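Local coordinates for protein CDP-glucose 4,6-dehydratase (Salmonella enterica subsp. enterica serovar Typhi, PDB 1WVG) that catalyses the NAD-dependent conversion of CDP-D-glucose to CDP-4-dehydro-6-deoxy-D-glucose with loss of water, a step in making the O-antigen sugar precursor CDP-3,6-dideoxy-D-mannose, at residues D133-N138 with E149-Y154. Numbering follows the deposited sequence.
Sequences DKCYDN and EPMGGY. With CXY (cytidine-5'-diphospho-beta-D-xylose), chain D.
Two backbone hydrogen bonds flank the Tyr136–Met151 pair and make a single bridge of antiparallel bonding pattern, with these two as its non-hydrogen-bonded pair. Gly152 N reaches Cys135 O at 2.7 Å, and Asp137 N returns a nearly straight bond (172°) to Pro150 O; the same carbonyls take CA-H...O contacts from Met151 and Tyr136, respectively. Beside the bridge, the side chains of Tyr136 and Met151 run the same way. Met151 bends at chi2 (-56°), bringing CE to 3.7 Å from Tyr136 CE2 and SD obliquely to 5.3 Å from the ring centroid, a Met-aromatic contact. Cys135 SG sits over the centre of one ring face and lies 3.6 Å from Met151 SD, while Glu149 O meets the ring edge. Gly152, lacking a side chain, brings its CA to 4.0 Å from Asp137 CA. Two waters bridge the segments: one donates to Asp137 O and Pro150 O; the other donates to Asp137 OD1 and accepts from Gly153 N. Just before the bridge, Lys134 NZ binds the CDP-xylose phosphate oxygen O1B at 2.8 Å and forms a long, weak salt bridge to Asp133 OD2 (3.3 Å). Asp133 and Lys134 belong to the CDP-xylose pocket, placing the bridge at its border. The contact lies within the loop from strand 126-130 to helix 156-175 of the Rossmann fold; Asn261 and Arg192 hold Tyr136 OH, and Glu165 of that helix and Arg192 of strand 187-197 touch both Cys135 and Met151.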
ATOM      1  N   ASP A 133     -20.582   4.279   3.374  1.00 22.03           N
ATOM      2  CA  ASP A 133     -19.527   3.456   3.960  1.00 19.52           C
ATOM      3  C   ASP A 133     -19.103   2.381   2.931  1.00 22.88           C
ATOM      4  O   ASP A 133     -18.028   1.792   3.011  1.00 22.83           O
ATOM      5  CB  ASP A 133     -19.919   2.863   5.338  1.00 16.39           C
ATOM      6  CG  ASP A 133     -21.167   1.990   5.421  1.00 22.79           C
ATOM      7  OD1 ASP A 133     -21.608   1.556   6.487  1.00 27.37           O
ATOM      8  OD2 ASP A 133     -21.701   1.675   4.265  1.00 21.09           O
ATOM      9  N   LYS A 134     -19.926   2.145   1.904  1.00 13.34           N
ATOM     10  CA  LYS A 134     -19.616   1.165   0.878  1.00 14.67           C
ATOM     11  C   LYS A 134     -18.717   1.655  -0.233  1.00 18.62           C
ATOM     12  O   LYS A 134     -18.442   0.920  -1.176  1.00 17.93           O
ATOM     13  CB  LYS A 134     -20.896   0.606   0.286  1.00 17.29           C
ATOM     14  CG  LYS A 134     -21.721   0.065   1.427  1.00 20.26           C
ATOM     15  CD  LYS A 134     -22.524  -1.163   1.087  1.00 33.28           C
ATOM     16  CE  LYS A 134     -23.748  -1.277   1.991  1.00 45.71           C
ATOM     17  NZ  LYS A 134     -23.429  -1.054   3.411  1.00 49.49           N
ATOM     18  N   CYS A 135     -18.258   2.886  -0.154  1.00 15.85           N
ATOM     19  CA  CYS A 135     -17.382   3.410  -1.217  1.00 16.50           C
ATOM     20  C   CYS A 135     -16.006   2.743  -1.302  1.00 20.07           C
ATOM     21  O   CYS A 135     -15.340   2.699  -2.370  1.00 12.77           O
ATOM     22  CB  CYS A 135     -17.227   4.956  -1.146  1.00 20.38           C
ATOM     23  SG  CYS A 135     -16.315   5.527   0.328  1.00 19.78           S
ATOM     24  N   TYR A 136     -15.545   2.243  -0.140  1.00 15.35           N
ATOM     25  CA  TYR A 136     -14.215   1.648  -0.078  1.00 16.09           C
ATOM     26  C   TYR A 136     -14.136   0.270  -0.686  1.00 20.08           C
ATOM     27  O   TYR A 136     -15.012  -0.567  -0.515  1.00 19.75           O
ATOM     28  CB  TYR A 136     -13.737   1.519   1.392  1.00 15.45           C
ATOM     29  CG  TYR A 136     -13.574   2.836   2.152  1.00 18.08           C
ATOM     30  CD1 TYR A 136     -14.494   3.210   3.139  1.00 14.98           C
ATOM     31  CD2 TYR A 136     -12.494   3.690   1.914  1.00 14.88           C
ATOM     32  CE1 TYR A 136     -14.362   4.411   3.844  1.00 17.90           C
ATOM     33  CE2 TYR A 136     -12.346   4.892   2.613  1.00 13.69           C
ATOM     34  CZ  TYR A 136     -13.275   5.256   3.593  1.00 15.16           C
ATOM     35  OH  TYR A 136     -13.147   6.444   4.276  1.00 16.09           O
ATOM     36  N   ASP A 137     -13.030   0.006  -1.342  1.00 17.66           N
ATOM     37  CA  ASP A 137     -12.825  -1.329  -1.856  1.00 16.64           C
ATOM     38  C   ASP A 137     -12.874  -2.231  -0.616  1.00 21.34           C
ATOM     39  O   ASP A 137     -12.111  -1.980   0.316  1.00 16.06           O
ATOM     40  CB  ASP A 137     -11.392  -1.306  -2.443  1.00 15.73           C
ATOM     41  CG  ASP A 137     -11.018  -2.647  -2.957  1.00 27.16           C
ATOM     42  OD1 ASP A 137     -11.841  -3.415  -3.387  1.00 26.48           O
ATOM     43  OD2 ASP A 137      -9.761  -2.928  -2.809  1.00 36.52           O
ATOM     44  N   ASN A 138     -13.763  -3.226  -0.553  1.00 16.42           N
ATOM     45  CA  ASN A 138     -13.879  -4.091   0.634  1.00 19.04           C
ATOM     46  C   ASN A 138     -12.905  -5.280   0.675  1.00 27.73           C
ATOM     47  O   ASN A 138     -13.034  -6.231  -0.081  1.00 18.42           O
ATOM     48  CB  ASN A 138     -15.346  -4.486   0.913  1.00 16.72           C
ATOM     49  CG  ASN A 138     -15.581  -5.028   2.330  1.00 21.36           C
ATOM     50  OD1 ASN A 138     -14.717  -5.706   2.902  1.00 19.72           O
ATOM     51  ND2 ASN A 138     -16.721  -4.690   2.948  1.00 18.50           N
ATOM     52  N   GLU A 149      -7.942   5.237   1.972  1.00 14.05           N
ATOM     53  CA  GLU A 149      -7.953   3.958   1.264  1.00 10.83           C
ATOM     54  C   GLU A 149      -8.725   3.998  -0.059  1.00 19.66           C
ATOM     55  O   GLU A 149      -9.511   4.914  -0.335  1.00 19.17           O
ATOM     56  CB  GLU A 149      -8.323   2.789   2.203  1.00 16.16           C
ATOM     57  CG  GLU A 149      -7.210   2.637   3.296  1.00 15.75           C
ATOM     58  CD  GLU A 149      -7.515   1.593   4.342  1.00 16.89           C
ATOM     59  OE1 GLU A 149      -8.254   1.745   5.301  1.00 19.96           O
ATOM     60  OE2 GLU A 149      -6.898   0.465   4.094  1.00 18.61           O
ATOM     61  N   PRO A 150      -8.467   3.015  -0.907  1.00 22.00           N
ATOM     62  CA  PRO A 150      -9.060   2.948  -2.225  1.00 17.84           C
ATOM     63  C   PRO A 150     -10.534   2.719  -2.285  1.00 14.09           C
ATOM     64  O   PRO A 150     -11.145   1.983  -1.503  1.00 15.56           O
ATOM     65  CB  PRO A 150      -8.370   1.833  -2.992  1.00 20.88           C
ATOM     66  CG  PRO A 150      -7.273   1.298  -2.085  1.00 30.48           C
ATOM     67  CD  PRO A 150      -7.466   1.930  -0.712  1.00 26.69           C
ATOM     68  N   MET A 151     -11.072   3.398  -3.290  1.00 13.16           N
ATOM     69  CA  MET A 151     -12.486   3.382  -3.591  1.00 16.70           C
ATOM     70  C   MET A 151     -12.740   2.159  -4.449  1.00 22.11           C
ATOM     71  O   MET A 151     -11.853   1.688  -5.161  1.00 18.78           O
ATOM     72  CB  MET A 151     -12.919   4.640  -4.386  1.00 16.70           C
ATOM     73  CG  MET A 151     -12.779   5.939  -3.619  1.00 15.76           C
ATOM     74  SD  MET A 151     -13.685   5.864  -2.076  1.00 23.55           S
ATOM     75  CE  MET A 151     -12.458   6.336  -0.831  1.00 29.24           C
ATOM     76  N   GLY A 152     -13.949   1.626  -4.366  1.00 19.59           N
ATOM     77  CA  GLY A 152     -14.305   0.450  -5.155  1.00 15.10           C
ATOM     78  C   GLY A 152     -15.786   0.186  -5.000  1.00 21.23           C
ATOM     79  O   GLY A 152     -16.610   1.125  -5.020  1.00 23.26           O
ATOM     80  N   GLY A 153     -16.102  -1.084  -4.781  1.00 19.99           N
ATOM     81  CA  GLY A 153     -17.490  -1.498  -4.552  1.00 21.79           C
ATOM     82  C   GLY A 153     -17.799  -2.736  -5.365  1.00 24.19           C
ATOM     83  O   GLY A 153     -17.614  -2.717  -6.561  1.00 23.68           O
ATOM     84  N   TYR A 154     -18.248  -3.801  -4.740  1.00 25.35           N
ATOM     85  CA  TYR A 154     -18.542  -5.034  -5.469  1.00 23.92           C
ATOM     86  C   TYR A 154     -19.820  -4.933  -6.297  1.00 25.22           C
ATOM     87  O   TYR A 154     -19.775  -5.112  -7.510  1.00 21.24           O
ATOM     88  CB  TYR A 154     -18.589  -6.192  -4.483  1.00 25.04           C
ATOM     89  CG  TYR A 154     -18.845  -7.571  -5.048  1.00 29.88           C
ATOM     90  CD1 TYR A 154     -17.820  -8.517  -5.102  1.00 25.61           C
ATOM     91  CD2 TYR A 154     -20.129  -7.939  -5.453  1.00 27.15           C
ATOM     92  CE1 TYR A 154     -18.064  -9.809  -5.564  1.00 28.54           C
ATOM     93  CE2 TYR A 154     -20.380  -9.223  -5.934  1.00 23.49           C
ATOM     94  CZ  TYR A 154     -19.347 -10.161  -5.977  1.00 33.19           C
ATOM     95  OH  TYR A 154     -19.577 -11.440  -6.422  1.00 35.37           O
TER
HETATM   96  O1B CXY D 401     -25.376  -2.564   4.767  1.00 29.16           O
HETATM   97  PB  CXY D 401     -26.589  -2.322   3.891  1.00 28.73           P
HETATM   98  O2B CXY D 401     -26.700  -3.264   2.721  1.00 25.77           O
HETATM   99  O1' CXY D 401     -26.574  -0.767   3.356  1.00 29.67           O
HETATM  100  O3A CXY D 401     -27.660  -2.480   4.994  1.00 26.46           O
HETATM  101  PA  CXY D 401     -28.794  -3.641   5.264  1.00 28.73           P
HETATM  102  O1A CXY D 401     -29.559  -3.156   6.444  1.00 18.54           O
HETATM  103  O2A CXY D 401     -29.615  -3.873   4.057  1.00 23.86           O
HETATM  104  O5D CXY D 401     -27.881  -4.915   5.547  1.00 35.02           O
HETATM  105  C5D CXY D 401     -27.223  -5.002   6.818  1.00 35.54           C
HETATM  106  C4D CXY D 401     -26.745  -6.420   7.015  1.00 27.79           C
HETATM  107  O4D CXY D 401     -27.842  -7.179   7.581  1.00 23.69           O
HETATM  108  C3D CXY D 401     -26.244  -7.178   5.786  1.00 19.35           C
HETATM  109  O3D CXY D 401     -25.141  -8.124   6.027  1.00 26.15           O
HETATM  110  C2D CXY D 401     -27.557  -7.892   5.417  1.00 18.82           C
HETATM  111  O2D CXY D 401     -27.247  -9.035   4.614  1.00 26.64           O
HETATM  112  C1D CXY D 401     -28.035  -8.312   6.789  1.00 25.69           C
HETATM  113  N1  CXY D 401     -29.458  -8.662   6.837  1.00 22.25           N
HETATM  114  C6  CXY D 401     -30.420  -7.720   6.515  1.00 32.21           C
HETATM  115  C5  CXY D 401     -31.704  -7.976   6.563  1.00 41.10           C
HETATM  116  C4  CXY D 401     -32.188  -9.261   6.932  1.00 39.91           C
HETATM  117  N3  CXY D 401     -31.171 -10.172   7.263  1.00 18.64           N
HETATM  118  C2  CXY D 401     -29.806  -9.941   7.227  1.00 32.34           C
HETATM  119  N4  CXY D 401     -33.365  -9.603   6.974  1.00 28.90           N
HETATM  120  O2  CXY D 401     -28.965 -10.801   7.509  1.00 24.87           O
HETATM  121  C1' CXY D 401     -27.161   0.148   4.265  1.00 32.29           C
HETATM  122  C2' CXY D 401     -27.924   1.141   3.424  1.00 33.86           C
HETATM  123  C3' CXY D 401     -26.905   1.821   2.529  1.00 26.04           C
HETATM  124  C4' CXY D 401     -25.842   2.522   3.374  1.00 20.22           C
HETATM  125  C5' CXY D 401     -25.188   1.517   4.313  1.00 17.17           C
HETATM  126  O2' CXY D 401     -28.906   0.493   2.588  1.00 26.37           O
HETATM  127  O3' CXY D 401     -27.560   2.840   1.751  1.00 21.96           O
HETATM  128  O4' CXY D 401     -24.872   3.138   2.529  1.00 28.08           O
HETATM  129  O5' CXY D 401     -26.175   0.837   5.094  1.00 29.32           O
HETATM  130  O   HOH W   1     -10.339   0.154   0.375  1.00 21.44           O
HETATM  131  O   HOH W   2     -14.402  -3.383  -4.813  1.00 31.42           O